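Local coordinates for Pap fimbrial major pilin protein (Escherichia coli, PDB 2UY6) that polymerizes into the thick, right-handed helical rod of the pilus, which enables bacteria to colonize the epithelium of specific host organs, at residues B[101-106]-B[135-140]. The protein carries 2 engineered substitutions. Residues are numbered along the deposited sequence; the frame is centred on the assembly and turned at random.
Sequences LAIVVQ and AVVKKS. Engineered in segment 101-106: L101 (natural residue Thr).
The flat groups here are peptide units, side by side in an antiparallel pair of neighbouring strands in the immunoglobulin-like pilin fold; V104, V136, A102 and K138 project from one face, I103, V105, A135 and V137 from the other. Four backbone hydrogen bonds join them, two each at the A102–K138 and V104–V136 pairs. The straightest, V104 N to V136 O, has 171° at the hydrogen, while K138 O accepts A102 N at 2.7 Å.

The face of I103, V105, A135 and V137, buried throughout, takes small or branched apolar residues: V105 CG2 rests 3.9 Å from A135 CB, and I103 also packs against an apolar side chain of another protein's chain. L101, an engineered residue, crosses V137 obliquely, CD1 lying 3.7 Å from V137 CG1.

On the other face small A102 is also buried, against S140 and V86. V104 and V136 stand side by side, V136 CG2 3.7 Å from V104 CB, beta-branched chains suited to extended backbone. Partly exposed K138 is suitably amphipathic: its chain, CG in the crowded position (chi1 75°), crosses V104 obliquely with CE 4.2 Å from V104 CG2; the bend at chi4 then turns NZ to a salt bridge with E92 and to K139 O at 3.2 Å, nearly along the C=O axis.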
ATOM      1  N   LEU B 101      -4.138  37.460  10.799  1.00 31.66           N
ATOM      2  CA  LEU B 101      -3.799  36.991   9.466  1.00 30.51           C
ATOM      3  C   LEU B 101      -4.440  35.644   9.129  1.00 31.06           C
ATOM      4  O   LEU B 101      -4.873  34.894  10.010  1.00 31.78           O
ATOM      5  CB  LEU B 101      -2.281  36.884   9.332  1.00 28.77           C
ATOM      6  CG  LEU B 101      -1.501  38.147   9.704  1.00 26.87           C
ATOM      7  CD1 LEU B 101      -0.003  37.874   9.584  1.00 21.95           C
ATOM      8  CD2 LEU B 101      -1.925  39.298   8.802  1.00 24.10           C
ATOM      9  N   ALA B 102      -4.495  35.351   7.835  1.00 30.17           N
ATOM     10  CA  ALA B 102      -5.058  34.107   7.327  1.00 27.88           C
ATOM     11  C   ALA B 102      -4.169  33.611   6.179  1.00 27.29           C
ATOM     12  O   ALA B 102      -3.472  34.406   5.540  1.00 25.57           O
ATOM     13  CB  ALA B 102      -6.470  34.348   6.828  1.00 27.02           C
ATOM     14  N   ILE B 103      -4.183  32.303   5.926  1.00 26.05           N
ATOM     15  CA  ILE B 103      -3.376  31.732   4.855  1.00 24.83           C
ATOM     16  C   ILE B 103      -4.237  31.200   3.721  1.00 25.41           C
ATOM     17  O   ILE B 103      -5.236  30.521   3.948  1.00 24.74           O
ATOM     18  CB  ILE B 103      -2.476  30.589   5.362  1.00 25.41           C
ATOM     19  CG1 ILE B 103      -1.483  31.127   6.394  1.00 22.49           C
ATOM     20  CG2 ILE B 103      -1.719  29.955   4.184  1.00 25.06           C
ATOM     21  CD1 ILE B 103      -0.552  30.074   6.956  1.00 20.05           C
ATOM     22  N   VAL B 104      -3.824  31.519   2.500  1.00 25.46           N
ATOM     23  CA  VAL B 104      -4.516  31.110   1.286  1.00 25.89           C
ATOM     24  C   VAL B 104      -3.587  30.220   0.448  1.00 27.09           C
ATOM     25  O   VAL B 104      -2.410  30.538   0.262  1.00 26.96           O
ATOM     26  CB  VAL B 104      -4.942  32.366   0.486  1.00 26.37           C
ATOM     27  CG1 VAL B 104      -5.142  32.034  -0.982  1.00 28.14           C
ATOM     28  CG2 VAL B 104      -6.226  32.926   1.081  1.00 26.66           C
ATOM     29  N   VAL B 105      -4.113  29.101  -0.045  1.00 27.69           N
ATOM     30  CA  VAL B 105      -3.307  28.178  -0.837  1.00 29.39           C
ATOM     31  C   VAL B 105      -3.902  27.917  -2.214  1.00 31.42           C
ATOM     32  O   VAL B 105      -5.085  27.572  -2.351  1.00 29.48           O
ATOM     33  CB  VAL B 105      -3.105  26.827  -0.099  1.00 29.73           C
ATOM     34  CG1 VAL B 105      -2.236  25.882  -0.943  1.00 28.16           C
ATOM     35  CG2 VAL B 105      -2.446  27.076   1.246  1.00 27.49           C
ATOM     36  N   GLN B 106      -3.054  28.088  -3.225  1.00 33.95           N
ATOM     37  CA  GLN B 106      -3.424  27.911  -4.622  1.00 38.01           C
ATOM     38  C   GLN B 106      -2.767  26.656  -5.206  1.00 38.48           C
ATOM     39  O   GLN B 106      -1.557  26.446  -5.073  1.00 37.01           O
ATOM     40  CB  GLN B 106      -3.004  29.154  -5.414  1.00 40.19           C
ATOM     41  CG  GLN B 106      -3.538  29.222  -6.834  1.00 45.34           C
ATOM     42  CD  GLN B 106      -3.277  30.571  -7.493  1.00 49.10           C
ATOM     43  OE1 GLN B 106      -3.669  31.621  -6.967  1.00 50.67           O
ATOM     44  NE2 GLN B 106      -2.615  30.548  -8.651  1.00 49.87           N
ATOM     45  N   ALA B 135       1.399  29.399  -1.325  1.00 23.46           N
ATOM     46  CA  ALA B 135       0.659  29.895  -0.183  1.00 22.30           C
ATOM     47  C   ALA B 135       1.020  31.338   0.101  1.00 22.23           C
ATOM     48  O   ALA B 135       2.194  31.719   0.058  1.00 21.09           O
ATOM     49  CB  ALA B 135       0.949  29.026   1.033  1.00 19.58           C
ATOM     50  N   VAL B 136      -0.000  32.133   0.397  1.00 23.33           N
ATOM     51  CA  VAL B 136       0.180  33.547   0.708  1.00 27.83           C
ATOM     52  C   VAL B 136      -0.487  33.893   2.030  1.00 28.47           C
ATOM     53  O   VAL B 136      -1.526  33.333   2.386  1.00 29.59           O
ATOM     54  CB  VAL B 136      -0.443  34.458  -0.381  1.00 27.98           C
ATOM     55  CG1 VAL B 136       0.350  34.359  -1.677  1.00 29.30           C
ATOM     56  CG2 VAL B 136      -1.883  34.045  -0.622  1.00 31.14           C
ATOM     57  N   VAL B 137       0.120  34.813   2.762  1.00 29.44           N
ATOM     58  CA  VAL B 137      -0.429  35.261   4.034  1.00 30.73           C
ATOM     59  C   VAL B 137      -1.095  36.621   3.802  1.00 31.01           C
ATOM     60  O   VAL B 137      -0.563  37.458   3.068  1.00 31.72           O
ATOM     61  CB  VAL B 137       0.682  35.422   5.094  1.00 30.65           C
ATOM     62  CG1 VAL B 137       0.101  35.994   6.386  1.00 30.33           C
ATOM     63  CG2 VAL B 137       1.341  34.079   5.350  1.00 29.87           C
ATOM     64  N   LYS B 138      -2.262  36.837   4.399  1.00 31.35           N
ATOM     65  CA  LYS B 138      -2.942  38.116   4.243  1.00 32.17           C
ATOM     66  C   LYS B 138      -3.873  38.395   5.411  1.00 32.63           C
ATOM     67  O   LYS B 138      -4.119  37.519   6.237  1.00 31.17           O
ATOM     68  CB  LYS B 138      -3.729  38.157   2.931  1.00 30.68           C
ATOM     69  CG  LYS B 138      -5.012  37.356   2.922  1.00 31.52           C
ATOM     70  CD  LYS B 138      -5.630  37.387   1.541  1.00 33.20           C
ATOM     71  CE  LYS B 138      -7.078  36.973   1.573  1.00 36.02           C
ATOM     72  NZ  LYS B 138      -7.872  37.943   2.379  1.00 37.94           N
ATOM     73  N   LYS B 139      -4.370  39.626   5.483  1.00 34.37           N
ATOM     74  CA  LYS B 139      -5.282  40.004   6.548  1.00 35.37           C
ATOM     75  C   LYS B 139      -6.525  39.149   6.375  1.00 35.67           C
ATOM     76  O   LYS B 139      -6.956  38.890   5.255  1.00 34.28           O
ATOM     77  CB  LYS B 139      -5.646  41.487   6.451  1.00 36.21           C
ATOM     78  CG  LYS B 139      -6.515  41.972   7.607  1.00 39.27           C
ATOM     79  CD  LYS B 139      -6.724  43.480   7.585  1.00 40.15           C
ATOM     80  CE  LYS B 139      -7.526  43.919   6.375  1.00 38.87           C
ATOM     81  NZ  LYS B 139      -7.729  45.399   6.369  1.00 41.39           N
ATOM     82  N   SER B 140      -7.078  38.698   7.494  1.00 37.12           N
ATOM     83  CA  SER B 140      -8.269  37.863   7.501  1.00 37.57           C
ATOM     84  C   SER B 140      -9.444  38.595   6.883  1.00 38.98           C
ATOM     85  O   SER B 140      -9.506  39.817   6.933  1.00 40.13           O
ATOM     86  CB  SER B 140      -8.617  37.480   8.936  1.00 36.69           C
ATOM     87  OG  SER B 140      -9.911  36.923   9.000  1.00 37.81           O
TER